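Lin1909 protein (Listeria innocua, PDB 3FIJ) is of unknown function but binds manganese and probably acts as a class I glutamine amidotransferase-like hydrolase of gamma-glutamyl-gamma-aminobutyrate. Local coordinates at residues G64-G69 with F112-G117. Numbering follows the deposited sequence.
Sequences GLLLTG and FAICRG
Leu66 and Phe112 lie side by side on neighbouring parallel strands, the leucine CD1 reaching 3.5 Å from CD2 of the phenylalanine ring. CG anti to the backbone N (chi1 176°) and chi2 of 61° bring CD1 over to the neighbouring strand; helix 227-241 packs on the same face, where large apolar side chains suit the core. Three backbone hydrogen bonds join the strands: Phe112 N to Leu65 O, Leu67 N to Phe112 O and Ile114 N to Leu67 O. On the other face, against helix 91-106, Leu67 CB meets the small Ala113 CB at 4.1 Å and the bare CA of Gly117, where a side chain would run into Leu67 O. Strand 111-114 then passes into helix 116-124 through Cys115, whose positive phi of 50° matches the strained nucleophile elbow of class I glutamine amidotransferases; Cys115 is probably the nucleophile of a Cys-His-Glu triad with His218 and Glu220. Beyond it, Arg116 runs extended as far as NE alongside Thr68 and Gly69: CB lies 3.9 Å from Gly69 CA, CG passes Thr68 O, and CD touches Thr68 O and Gly69 C. NE binds weakly to a water that donates to Thr68 O (2.6 Å), NH1 bonds to Gln71 O, and NH2 forms salt bridges with Asp94 and Glu97.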
ATOM      1  N   GLY A  64      21.586 -29.320  21.905  1.00 23.87           N
ATOM      2  CA  GLY A  64      20.391 -29.785  21.221  1.00 22.77           C
ATOM      3  C   GLY A  64      20.150 -28.957  19.974  1.00 23.10           C
ATOM      4  O   GLY A  64      20.550 -27.789  19.918  1.00 23.46           O
ATOM      5  N   LEU A  65      19.495 -29.555  18.979  1.00 21.97           N
ATOM      6  CA  LEU A  65      19.211 -28.886  17.705  1.00 19.29           C
ATOM      7  C   LEU A  65      17.713 -28.705  17.409  1.00 18.80           C
ATOM      8  O   LEU A  65      16.956 -29.677  17.365  1.00 18.23           O
ATOM      9  CB  LEU A  65      19.859 -29.679  16.565  1.00 19.83           C
ATOM     10  CG  LEU A  65      19.535 -29.272  15.125  1.00 18.88           C
ATOM     11  CD1 LEU A  65      20.083 -27.873  14.841  1.00 18.19           C
ATOM     12  CD2 LEU A  65      20.129 -30.296  14.174  1.00 15.93           C
ATOM     13  N   LEU A  66      17.297 -27.458  17.201  1.00 16.41           N
ATOM     14  CA  LEU A  66      15.903 -27.148  16.893  1.00 14.96           C
ATOM     15  C   LEU A  66      15.774 -26.620  15.452  1.00 15.92           C
ATOM     16  O   LEU A  66      16.271 -25.534  15.129  1.00 15.48           O
ATOM     17  CB  LEU A  66      15.368 -26.102  17.881  1.00 12.86           C
ATOM     18  CG  LEU A  66      13.938 -25.584  17.638  1.00 14.34           C
ATOM     19  CD1 LEU A  66      12.937 -26.734  17.717  1.00 14.58           C
ATOM     20  CD2 LEU A  66      13.593 -24.525  18.677  1.00 13.97           C
ATOM     21  N   LEU A  67      15.121 -27.390  14.586  1.00 15.46           N
ATOM     22  CA  LEU A  67      14.928 -26.984  13.194  1.00 15.67           C
ATOM     23  C   LEU A  67      13.594 -26.260  13.059  1.00 15.91           C
ATOM     24  O   LEU A  67      12.543 -26.783  13.450  1.00 16.90           O
ATOM     25  CB  LEU A  67      14.971 -28.204  12.272  1.00 17.99           C
ATOM     26  CG  LEU A  67      16.370 -28.797  12.080  1.00 19.87           C
ATOM     27  CD1 LEU A  67      16.300 -30.147  11.386  1.00 21.99           C
ATOM     28  CD2 LEU A  67      17.199 -27.820  11.253  1.00 22.06           C
ATOM     29  N   THR A  68      13.644 -25.058  12.496  1.00 15.37           N
ATOM     30  CA  THR A  68      12.467 -24.220  12.344  1.00 13.99           C
ATOM     31  C   THR A  68      11.775 -24.272  10.993  1.00 13.86           C
ATOM     32  O   THR A  68      12.242 -24.912  10.046  1.00 11.76           O
ATOM     33  CB  THR A  68      12.814 -22.749  12.621  1.00 15.52           C
ATOM     34  OG1 THR A  68      13.739 -22.287  11.630  1.00 13.57           O
ATOM     35  CG2 THR A  68      13.447 -22.597  14.007  1.00 14.85           C
ATOM     36  N   GLY A  69      10.647 -23.569  10.925  1.00 15.35           N
ATOM     37  CA  GLY A  69       9.865 -23.505   9.711  1.00 14.92           C
ATOM     38  C   GLY A  69      10.586 -22.666   8.681  1.00 16.73           C
ATOM     39  O   GLY A  69      11.718 -22.227   8.893  1.00 15.39           O
ATOM     40  N   PHE A 112      14.811 -31.639  17.501  1.00 14.79           N
ATOM     41  CA  PHE A 112      13.383 -31.328  17.475  1.00 13.86           C
ATOM     42  C   PHE A 112      13.170 -30.515  16.190  1.00 13.35           C
ATOM     43  O   PHE A 112      13.769 -29.451  15.997  1.00 12.80           O
ATOM     44  CB  PHE A 112      12.977 -30.527  18.736  1.00 13.64           C
ATOM     45  CG  PHE A 112      11.490 -30.206  18.828  1.00 11.51           C
ATOM     46  CD1 PHE A 112      10.531 -31.061  18.280  1.00 10.85           C
ATOM     47  CD2 PHE A 112      11.055 -29.049  19.470  1.00  9.72           C
ATOM     48  CE1 PHE A 112       9.152 -30.765  18.367  1.00  7.68           C
ATOM     49  CE2 PHE A 112       9.682 -28.749  19.564  1.00  9.76           C
ATOM     50  CZ  PHE A 112       8.732 -29.611  19.007  1.00  6.22           C
ATOM     51  N   ALA A 113      12.330 -31.032  15.301  1.00 13.47           N
ATOM     52  CA  ALA A 113      12.061 -30.364  14.035  1.00 13.44           C
ATOM     53  C   ALA A 113      10.608 -29.905  13.929  1.00 12.85           C
ATOM     54  O   ALA A 113       9.683 -30.636  14.285  1.00 11.87           O
ATOM     55  CB  ALA A 113      12.395 -31.296  12.885  1.00 15.22           C
ATOM     56  N   ILE A 114      10.420 -28.691  13.420  1.00 11.80           N
ATOM     57  CA  ILE A 114       9.096 -28.114  13.268  1.00 10.82           C
ATOM     58  C   ILE A 114       8.768 -27.717  11.819  1.00 12.34           C
ATOM     59  O   ILE A 114       9.586 -27.092  11.133  1.00 12.32           O
ATOM     60  CB  ILE A 114       8.950 -26.876  14.204  1.00  9.04           C
ATOM     61  CG1 ILE A 114       8.849 -27.346  15.666  1.00 11.95           C
ATOM     62  CG2 ILE A 114       7.740 -26.044  13.803  1.00  6.78           C
ATOM     63  CD1 ILE A 114       8.876 -26.220  16.702  1.00 12.93           C
ATOM     64  N   CYS A 115       7.563 -28.079  11.373  1.00 12.49           N
ATOM     65  CA  CYS A 115       7.074 -27.770  10.027  1.00 12.74           C
ATOM     66  C   CYS A 115       8.114 -28.177   8.987  1.00 11.65           C
ATOM     67  O   CYS A 115       8.414 -29.353   8.832  1.00 12.52           O
ATOM     68  CB  CYS A 115       6.763 -26.268   9.909  1.00 11.89           C
ATOM     69  SG  CYS A 115       5.694 -25.840   8.514  1.00 14.27           S
ATOM     70  N   ARG A 116       8.650 -27.200   8.273  1.00 12.63           N
ATOM     71  CA  ARG A 116       9.687 -27.440   7.275  1.00 14.96           C
ATOM     72  C   ARG A 116      10.751 -28.385   7.842  1.00 16.30           C
ATOM     73  O   ARG A 116      11.193 -29.333   7.179  1.00 16.31           O
ATOM     74  CB  ARG A 116      10.334 -26.109   6.903  1.00 15.29           C
ATOM     75  CG  ARG A 116      11.708 -26.246   6.300  1.00 17.78           C
ATOM     76  CD  ARG A 116      12.473 -24.940   6.397  1.00 18.26           C
ATOM     77  NE  ARG A 116      13.891 -25.190   6.187  1.00 21.99           N
ATOM     78  CZ  ARG A 116      14.439 -25.412   5.000  1.00 19.54           C
ATOM     79  NH1 ARG A 116      13.682 -25.397   3.912  1.00 16.73           N
ATOM     80  NH2 ARG A 116      15.734 -25.685   4.913  1.00 20.13           N
ATOM     81  N   GLY A 117      11.145 -28.119   9.082  1.00 15.47           N
ATOM     82  CA  GLY A 117      12.147 -28.926   9.752  1.00 15.77           C
ATOM     83  C   GLY A 117      11.952 -30.428   9.680  1.00 15.36           C
ATOM     84  O   GLY A 117      12.897 -31.157   9.380  1.00 17.09           O
TER
HETATM   85  O   HOH W   1      14.037 -26.535   8.976  1.00  8.30           O